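Local coordinates for protein arsenic responsive repressor ArsR (Corynebacterium glutamicum ATCC 13032, PDB 6J0E) that probably represses transcription of arsenic-resistance genes as a homodimer and is released from DNA when arsenite binds, at residues 3-9 with 115-121; 34-38 with 81-86; 55-60 with 96-100. One frame throughout, in Å; residues are numbered along the deposited sequence. Where two conformers were deposited one is given.

Contact 1 (3-9 with 115-121); sequences TLHTIQL and GSMELLE
Glu121 CB lies 3.8 Å from Thr3 CG2, and the next carbon, Glu121 CG, packs 3.5 Å from His5 CB. A bend at chi2 (-75°) then swings the carboxylate to the edge of the imidazole, where His5 ND1 donates to Glu121 OE2 over 2.7 Å. This bond is nearly straight (163° at the hydrogen) and uses the anti lone pair; OE2 lies close to the ring plane although the two flat groups are turned 45° apart.

The antiparallel ladder is evidenced by bonds such as His5 N to Leu119 O (2.8 Å) and Ile7 N to Met117 O (2.9 Å). On the face carrying His5, Ile7 CG1 lies beside Met117 CG (3.7 Å), while the Ile7 and Leu119 side chains cross at about a right angle. On the other face, Thr6 OG1 donates to Glu118 OE2, a doubtfully short 2.5 Å; the same OE2 forms a salt bridge with Arg109 of the second subunit.

Glu121 OE2 thus links the two strands within the chain, probably favouring a charged imidazole, while OE1 bonds His124 of the second subunit. Glu121 and His124 probably belong to a C-terminal expression tag, so this chemistry may be particular to the construct.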
loop_
_atom_site.group_PDB
_atom_site.type_symbol
_atom_site.label_atom_id
_atom_site.label_comp_id
_atom_site.label_asym_id
_atom_site.label_seq_id
_atom_site.Cartn_x
_atom_site.Cartn_y
_atom_site.Cartn_z
ATOM N N THR B 3 -10.001 19.022 -3.168
ATOM C CA THR B 3 -8.870 18.698 -2.259
ATOM C C THR B 3 -8.748 17.149 -2.060
ATOM O O THR B 3 -9.764 16.501 -1.888
ATOM C CB THR B 3 -9.026 19.495 -0.932
ATOM O OG1 THR B 3 -7.929 19.209 -0.093
ATOM C CG2 THR B 3 -10.398 19.221 -0.180
ATOM N N LEU B 4 -7.529 16.584 -2.073
ATOM C CA LEU B 4 -7.392 15.171 -1.701
ATOM C C LEU B 4 -7.720 14.915 -0.257
ATOM O O LEU B 4 -7.310 15.593 0.617
ATOM C CB LEU B 4 -5.966 14.645 -1.977
ATOM C CG LEU B 4 -5.793 13.128 -1.864
ATOM C CD1 LEU B 4 -6.519 12.360 -2.919
ATOM C CD2 LEU B 4 -4.298 12.788 -1.867
ATOM N N HIS B 5 -8.412 13.814 0.035
ATOM C CA HIS B 5 -8.854 13.596 1.469
ATOM C C HIS B 5 -8.811 12.085 1.697
ATOM O O HIS B 5 -9.304 11.321 0.856
ATOM C CB HIS B 5 -10.285 14.078 1.650
ATOM C CG HIS B 5 -10.832 13.998 3.038
ATOM N ND1 HIS B 5 -12.186 13.820 3.293
ATOM C CD2 HIS B 5 -10.218 14.034 4.258
ATOM C CE1 HIS B 5 -12.377 13.758 4.607
ATOM N NE2 HIS B 5 -11.200 13.857 5.217
ATOM N N THR B 6 -8.135 11.633 2.730
ATOM C CA THR B 6 -8.368 10.245 3.133
ATOM C C THR B 6 -9.548 10.206 4.048
ATOM O O THR B 6 -9.535 10.868 5.071
ATOM C CB THR B 6 -7.066 9.690 3.813
ATOM O OG1 THR B 6 -5.997 9.640 2.916
ATOM C CG2 THR B 6 -7.368 8.252 4.428
ATOM N N ILE B 7 -10.540 9.435 3.730
ATOM C CA ILE B 7 -11.798 9.353 4.451
ATOM C C ILE B 7 -11.828 8.009 5.155
ATOM O O ILE B 7 -11.321 7.005 4.567
ATOM C CB ILE B 7 -12.993 9.439 3.529
ATOM C CG1 ILE B 7 -13.035 8.420 2.376
ATOM C CG2 ILE B 7 -13.040 10.871 2.962
ATOM C CD1 ILE B 7 -14.453 8.229 1.828
ATOM N N GLN B 8 -12.455 7.941 6.328
ATOM C CA GLN B 8 -12.769 6.642 7.000
ATOM C C GLN B 8 -14.004 6.002 6.410
ATOM O O GLN B 8 -15.051 6.679 6.138
ATOM C CB GLN B 8 -12.995 6.820 8.518
ATOM C CG GLN B 8 -11.769 7.464 9.108
ATOM C CD GLN B 8 -10.579 6.553 9.044
ATOM O OE1 GLN B 8 -10.674 5.428 9.422
ATOM N NE2 GLN B 8 -9.475 7.038 8.534
ATOM N N LEU B 9 -14.005 4.697 6.252
ATOM C CA LEU B 9 -15.093 3.972 5.684
ATOM C C LEU B 9 -15.868 3.167 6.797
ATOM O O LEU B 9 -15.656 1.935 7.017
ATOM C CB LEU B 9 -14.655 3.091 4.545
ATOM C CG LEU B 9 -14.194 3.831 3.314
ATOM C CD1 LEU B 9 -13.516 2.816 2.440
ATOM C CD2 LEU B 9 -15.340 4.490 2.596
ATOM N N GLY B 115 -10.122 0.175 5.515
ATOM C CA GLY B 115 -10.874 1.077 6.446
ATOM C C GLY B 115 -10.825 2.550 6.034
ATOM O O GLY B 115 -11.426 3.337 6.705
ATOM N N SER B 116 -10.192 2.886 4.936
ATOM C CA SER B 116 -10.063 4.305 4.514
ATOM C C SER B 116 -9.648 4.257 3.061
ATOM O O SER B 116 -9.199 3.202 2.533
ATOM C CB SER B 116 -9.098 5.101 5.359
ATOM O OG SER B 116 -7.669 4.857 5.214
ATOM N N MET B 117 -9.859 5.379 2.376
ATOM C CA MET B 117 -9.566 5.492 0.985
ATOM C C MET B 117 -9.343 6.983 0.689
ATOM O O MET B 117 -9.813 7.780 1.439
ATOM C CB MET B 117 -10.688 4.940 0.106
ATOM C CG MET B 117 -12.007 5.632 0.214
ATOM S SD MET B 117 -13.232 5.056 -0.959
ATOM C CE MET B 117 -12.669 5.568 -2.568
ATOM N N GLU B 118 -8.696 7.220 -0.431
ATOM C CA GLU B 118 -8.413 8.612 -0.959
ATOM C C GLU B 118 -9.382 8.929 -1.983
ATOM O O GLU B 118 -9.457 8.225 -3.011
ATOM C CB GLU B 118 -6.888 8.715 -1.399
ATOM C CG GLU B 118 -5.958 8.855 -0.271
ATOM C CD GLU B 118 -5.818 7.508 0.563
ATOM O OE1 GLU B 118 -5.644 6.478 -0.364
ATOM O OE2 GLU B 118 -5.982 7.461 1.706
ATOM N N LEU B 119 -9.983 10.127 -1.868
ATOM C CA LEU B 119 -10.805 10.719 -2.912
ATOM C C LEU B 119 -10.602 12.221 -2.864
ATOM O O LEU B 119 -9.930 12.766 -2.064
ATOM C CB LEU B 119 -12.222 10.274 -2.762
ATOM C CG LEU B 119 -13.099 10.547 -1.547
ATOM C CD1 LEU B 119 -13.435 11.965 -1.456
ATOM C CD2 LEU B 119 -14.368 9.833 -1.646
ATOM N N LEU B 120 -11.171 12.872 -3.858
ATOM C CA LEU B 120 -11.162 14.372 -3.965
ATOM C C LEU B 120 -12.507 14.894 -3.416
ATOM O O LEU B 120 -13.518 14.284 -3.611
ATOM C CB LEU B 120 -11.010 14.799 -5.403
ATOM C CG LEU B 120 -9.720 14.393 -6.107
ATOM C CD1 LEU B 120 -9.713 14.772 -7.635
ATOM C CD2 LEU B 120 -8.512 15.021 -5.406
ATOM N N GLU B 121 -12.418 15.916 -2.597
ATOM C CA GLU B 121 -13.574 16.588 -2.035
ATOM C C GLU B 121 -13.779 17.903 -2.803
ATOM O O GLU B 121 -12.826 18.646 -3.001
ATOM C CB GLU B 121 -13.382 16.941 -0.582
ATOM C CG GLU B 121 -13.129 15.772 0.459
ATOM C CD GLU B 121 -14.365 14.979 0.795
ATOM O OE1 GLU B 121 -15.427 15.134 0.217
ATOM O OE2 GLU B 121 -14.296 14.072 1.618
HETATM O O HOH W 1 -6.590 6.396 7.731
#

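Contact 2 (34-38 with 81-86); sequences LFKVL and MTEAGF
Phe86 lays one face of its ring under Leu38, whose CD2 sits 4.2 Å from the ring centroid and only 21° off the normal, the geometry of a CH-pi contact. The methyl is displaced toward the rim, and the branch point follows it: Leu38 CG approaches Phe86 CZ to 3.7 Å. At the edge of the same ring, near its plane, stand Val37 CG1, 3.7 Å from Phe86 CE2, and the backbone O of Leu34. Leu34 CD2 also reaches Phe86 CZ, at 3.8 Å, its side chain running at a slant to the aromatic one.

Val37 divides its two methyls between neighbours. With CG1 anti to the backbone N (chi1 171°), that branch meets the ring, while Val37 CG2 turns to the methyl of Ala84, 4.1 Å from its CB. Leu34 CD2 closes on the same Ala84 CB at 4.0 Å. No hydrogen bond joins the segments; the contact is mainly apolar packing, with Leu34 O and Ala84 O among the atoms touched. What presents Phe86 is the end of helix 71-83: Gly85, at positive phi (97°), closes it in a Schellman motif, with Gly85 N bonded to Thr82 O and Phe86 N, weakly, to Met81 O.

Beyond the pair, Phe105 meets the Phe86 ring, and Leu44 and Leu47 of helix 41-52 touch Leu38. The contact thus belongs to the hydrophobic core of the winged helix-turn-helix fold of the ArsR family, where helix 71-83, by homology the DNA-recognition helix, is packed through its C-terminal end against helix 28-38.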
loop_
_atom_site.group_PDB
_atom_site.type_symbol
_atom_site.label_atom_id
_atom_site.label_comp_id
_atom_site.label_asym_id
_atom_site.label_seq_id
_atom_site.Cartn_x
_atom_site.Cartn_y
_atom_site.Cartn_z
ATOM N N LEU B 34 5.303 -9.485 -3.198
ATOM C CA LEU B 34 5.614 -8.156 -3.654
ATOM C C LEU B 34 5.965 -7.244 -2.513
ATOM O O LEU B 34 6.759 -6.340 -2.641
ATOM C CB LEU B 34 4.408 -7.604 -4.487
ATOM C CG LEU B 34 4.166 -8.334 -5.852
ATOM C CD1 LEU B 34 2.963 -7.697 -6.515
ATOM C CD2 LEU B 34 5.395 -8.120 -6.725
ATOM N N PHE B 35 5.226 -7.262 -1.355
ATOM C CA PHE B 35 5.564 -6.401 -0.267
ATOM C C PHE B 35 6.976 -6.725 0.325
ATOM O O PHE B 35 7.709 -5.851 0.744
ATOM C CB PHE B 35 4.487 -6.546 0.864
ATOM C CG PHE B 35 3.188 -5.943 0.515
ATOM C CD1 PHE B 35 3.143 -4.672 0.052
ATOM C CD2 PHE B 35 1.985 -6.623 0.761
ATOM C CE1 PHE B 35 1.860 -4.119 -0.215
ATOM C CE2 PHE B 35 0.686 -6.038 0.507
ATOM C CZ PHE B 35 0.694 -4.808 0.013
ATOM N N LYS B 36 7.390 -8.014 0.233
ATOM C CA LYS B 36 8.673 -8.468 0.679
ATOM C C LYS B 36 9.780 -7.828 -0.194
ATOM O O LYS B 36 10.725 -7.262 0.366
ATOM C CB LYS B 36 8.653 -10.031 0.683
ATOM C CG LYS B 36 9.940 -10.596 1.146
ATOM C CD LYS B 36 9.728 -12.098 1.312
ATOM C CE LYS B 36 10.592 -12.604 2.393
ATOM N NZ LYS B 36 12.006 -12.314 2.042
ATOM N N VAL B 37 9.494 -7.715 -1.510
ATOM C CA VAL B 37 10.359 -7.076 -2.430
ATOM C C VAL B 37 10.523 -5.602 -2.064
ATOM O O VAL B 37 11.571 -5.064 -2.142
ATOM C CB VAL B 37 9.893 -7.217 -3.900
ATOM C CG1 VAL B 37 10.741 -6.328 -4.799
ATOM C CG2 VAL B 37 10.031 -8.616 -4.350
ATOM N N LEU B 38 9.433 -4.959 -1.679
ATOM C CA LEU B 38 9.412 -3.600 -1.278
ATOM C C LEU B 38 10.020 -3.339 0.108
ATOM O O LEU B 38 10.282 -2.233 0.476
ATOM C CB LEU B 38 7.989 -3.046 -1.305
ATOM C CG LEU B 38 7.349 -2.898 -2.681
ATOM C CD1 LEU B 38 5.974 -2.334 -2.449
ATOM C CD2 LEU B 38 8.179 -1.819 -3.528
ATOM N N MET B 81 13.569 -5.640 -8.815
ATOM C CA MET B 81 12.378 -4.900 -9.009
ATOM C C MET B 81 11.711 -5.148 -10.383
ATOM O O MET B 81 10.514 -5.155 -10.513
ATOM C CB MET B 81 12.545 -3.436 -8.731
ATOM C CG MET B 81 12.680 -3.236 -7.239
ATOM S SD MET B 81 12.704 -1.465 -7.096
ATOM C CE MET B 81 14.413 -1.279 -7.317
ATOM N N THR B 82 12.563 -5.320 -11.385
ATOM C CA THR B 82 12.090 -5.679 -12.740
ATOM C C THR B 82 11.502 -7.173 -12.725
ATOM O O THR B 82 10.561 -7.346 -13.363
ATOM C CB THR B 82 13.230 -5.584 -13.720
ATOM O OG1 THR B 82 13.652 -4.209 -13.823
ATOM C CG2 THR B 82 12.820 -6.034 -15.096
ATOM N N GLU B 83 12.145 -8.097 -12.059
ATOM C CA GLU B 83 11.636 -9.483 -12.059
ATOM C C GLU B 83 10.267 -9.422 -11.339
ATOM O O GLU B 83 9.355 -10.259 -11.564
ATOM C CB GLU B 83 12.630 -10.362 -11.389
ATOM C CG GLU B 83 13.819 -10.619 -12.293
ATOM C CD GLU B 83 15.041 -11.075 -11.599
ATOM O OE1 GLU B 83 16.007 -11.437 -12.320
ATOM O OE2 GLU B 83 15.045 -11.245 -10.400
ATOM N N ALA B 84 10.154 -8.557 -10.354
ATOM C CA ALA B 84 8.877 -8.465 -9.603
ATOM C C ALA B 84 7.770 -7.827 -10.362
ATOM O O ALA B 84 6.600 -7.867 -9.952
ATOM C CB ALA B 84 9.112 -7.858 -8.252
ATOM N N GLY B 85 8.124 -7.067 -11.417
ATOM C CA GLY B 85 7.162 -6.389 -12.260
ATOM C C GLY B 85 6.943 -4.898 -11.896
ATOM O O GLY B 85 6.045 -4.237 -12.467
ATOM N N PHE B 86 7.675 -4.356 -10.875
ATOM C CA PHE B 86 7.594 -2.965 -10.578
ATOM C C PHE B 86 8.137 -2.018 -11.659
ATOM O O PHE B 86 7.765 -0.846 -11.718
ATOM C CB PHE B 86 8.266 -2.614 -9.247
ATOM C CG PHE B 86 7.598 -3.291 -8.032
ATOM C CD1 PHE B 86 6.260 -3.037 -7.803
ATOM C CD2 PHE B 86 8.286 -4.130 -7.208
ATOM C CE1 PHE B 86 5.610 -3.675 -6.729
ATOM C CE2 PHE B 86 7.631 -4.782 -6.139
ATOM C CZ PHE B 86 6.360 -4.490 -5.887
#

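Contact 3 (55-60 with 96-100); sequences CGPVSV and VLHRV. With ARS (arsenic), chain C.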
loop_
_atom_site.group_PDB
_atom_site.type_symbol
_atom_site.label_atom_id
_atom_site.label_comp_id
_atom_site.label_asym_id
_atom_site.label_seq_id
_atom_site.Cartn_x
_atom_site.Cartn_y
_atom_site.Cartn_z
ATOM N N CYS B 55 8.722 9.839 -13.447
ATOM C CA CYS B 55 8.571 8.454 -13.903
ATOM C C CYS B 55 9.090 8.155 -15.294
ATOM O O CYS B 55 8.767 7.109 -15.876
ATOM C CB CYS B 55 7.098 7.978 -13.780
ATOM S SG CYS B 55 6.568 7.640 -12.061
ATOM N N GLY B 56 9.930 9.016 -15.799
ATOM C CA GLY B 56 10.675 8.698 -17.024
ATOM C C GLY B 56 11.649 7.585 -16.855
ATOM O O GLY B 56 12.068 7.332 -15.769
ATOM N N PRO B 57 12.012 6.939 -17.953
ATOM C CA PRO B 57 13.026 5.940 -17.913
ATOM C C PRO B 57 14.360 6.514 -17.587
ATOM O O PRO B 57 14.670 7.571 -18.102
ATOM C CB PRO B 57 12.956 5.346 -19.369
ATOM C CG PRO B 57 12.416 6.411 -20.179
ATOM C CD PRO B 57 11.348 6.952 -19.298
ATOM N N VAL B 58 15.127 5.862 -16.709
ATOM C CA VAL B 58 16.434 6.338 -16.238
ATOM C C VAL B 58 17.440 5.172 -16.417
ATOM O O VAL B 58 17.087 4.013 -16.220
ATOM C CB VAL B 58 16.232 6.832 -14.778
ATOM C CG1 VAL B 58 17.516 7.186 -14.078
ATOM C CG2 VAL B 58 15.291 8.060 -14.753
ATOM N N SER B 59 18.687 5.473 -16.775
ATOM C CA SER B 59 19.767 4.486 -16.764
ATOM C C SER B 59 20.362 4.172 -15.380
ATOM O O SER B 59 20.367 4.985 -14.485
ATOM C CB SER B 59 20.925 4.931 -17.650
ATOM O OG SER B 59 21.520 6.043 -17.038
ATOM N N VAL B 60 20.931 2.998 -15.268
ATOM C CA VAL B 60 21.698 2.685 -14.046
ATOM C C VAL B 60 22.752 3.743 -13.714
ATOM O O VAL B 60 22.867 4.130 -12.553
ATOM C CB VAL B 60 22.300 1.314 -14.124
ATOM C CG1 VAL B 60 23.009 0.969 -12.814
ATOM C CG2 VAL B 60 21.201 0.327 -14.375
ATOM N N VAL B 96 20.298 0.552 -22.027
ATOM C CA VAL B 96 19.081 0.042 -21.328
ATOM C C VAL B 96 18.639 1.064 -20.258
ATOM O O VAL B 96 19.424 1.388 -19.369
ATOM C CB VAL B 96 19.360 -1.257 -20.600
ATOM C CG1 VAL B 96 18.151 -1.655 -19.732
ATOM C CG2 VAL B 96 19.684 -2.437 -21.560
ATOM N N LEU B 97 17.369 1.560 -20.349
ATOM C CA LEU B 97 16.777 2.419 -19.288
ATOM C C LEU B 97 15.764 1.592 -18.479
ATOM O O LEU B 97 15.232 0.589 -18.941
ATOM C CB LEU B 97 16.075 3.564 -19.846
ATOM C CG LEU B 97 16.920 4.364 -20.867
ATOM C CD1 LEU B 97 16.074 5.429 -21.478
ATOM C CD2 LEU B 97 18.143 4.855 -20.198
ATOM N N HIS B 98 15.497 2.033 -17.237
ATOM C CA HIS B 98 14.445 1.390 -16.434
ATOM C C HIS B 98 13.339 2.345 -16.153
ATOM O O HIS B 98 13.588 3.511 -15.879
ATOM C CB HIS B 98 15.124 0.993 -15.146
ATOM C CG HIS B 98 15.778 -0.316 -15.258
ATOM N ND1 HIS B 98 17.039 -0.444 -15.665
ATOM C CD2 HIS B 98 15.321 -1.578 -15.026
ATOM C CE1 HIS B 98 17.391 -1.712 -15.693
ATOM N NE2 HIS B 98 16.385 -2.431 -15.223
ATOM N N ARG B 99 12.083 1.884 -16.273
ATOM C CA ARG B 99 10.976 2.761 -15.965
ATOM C C ARG B 99 9.981 2.019 -15.064
ATOM O O ARG B 99 9.661 0.825 -15.228
ATOM C CB ARG B 99 10.242 3.280 -17.175
ATOM C CG ARG B 99 9.948 2.189 -18.118
ATOM C CD ARG B 99 8.687 2.531 -18.994
ATOM N NE ARG B 99 8.368 1.278 -19.657
ATOM C CZ ARG B 99 7.585 1.120 -20.705
ATOM N NH1 ARG B 99 6.978 2.148 -21.253
ATOM N NH2 ARG B 99 7.458 -0.093 -21.201
ATOM N N VAL B 100 9.483 2.778 -14.145
ATOM C CA VAL B 100 8.434 2.283 -13.291
ATOM C C VAL B 100 7.166 1.924 -14.094
ATOM O O VAL B 100 6.746 2.548 -15.077
ATOM C CB VAL B 100 8.161 3.230 -12.154
ATOM C CG1 VAL B 100 7.401 4.389 -12.605
ATOM C CG2 VAL B 100 7.406 2.444 -11.077
HETATM AS AS ARS C . 5.667 9.714 -11.619
HETATM O O HOH W 2 18.532 1.333 -16.339
#
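Val58 and His98 form an antiparallel hydrogen-bonded pair, joining the short, weakly bonded strand 58-59 to the 95-100 strand of the winged helix-turn-helix domain. Val58 N donates to His98 O over 2.9 Å, and His98 N returns a straighter bond to Val58 O (2.7 Å, 173° at the hydrogen). A CA-H...O contact from Pro57 CA to His98 O adds to this link.

Apolar packing flanks the pair along the strands. Pro57 CB abuts Leu97 CB at 3.6 Å, the two side chains meeting at a slant, and Leu97 CD2 reaches on to Ser59 CB (3.8 Å). Toward the other end, Cys55 SG lies against Val100 CG1 at 3.4 Å. Cys55 belongs to the arsenic pocket and also packs on Cys15 of the second subunit, so this end of the contact borders a site at the dimer interface.

Among the polar groups, Arg99, leading away from Pro57, makes a salt bridge through NE to Asp88. Ser59 OG, set between its backbone N and carbonyl carbon (chi1 68°), accepts from Glu62 N and so caps the start of helix 60-67. One water donates to Val58 O at 3.0 Å and to Val96 O at 3.2 Å.

In the fold
The segments of contact 1 enclose the other two along the chain, whereas those of contacts 2 and 3 alternate, in the order 34-38, 55-60, 81-86, 96-100. Contacts 2 and 3 share the winged helix-turn-helix domain: their centres are 16 Å apart and they touch, Thr82 OG1 lying 3.3 Å from His98 CD2, so helix 71-83 and strand 95-100 are packed together. Contact 1, a sheet of the two terminal strands that continues into the second subunit, is centred 27 Å from contact 2 and 31 Å from contact 3, across the chain's centre. All three touch the second subunit, and contact 3 carries Cys55, placing an arsenic site by the dimer interface.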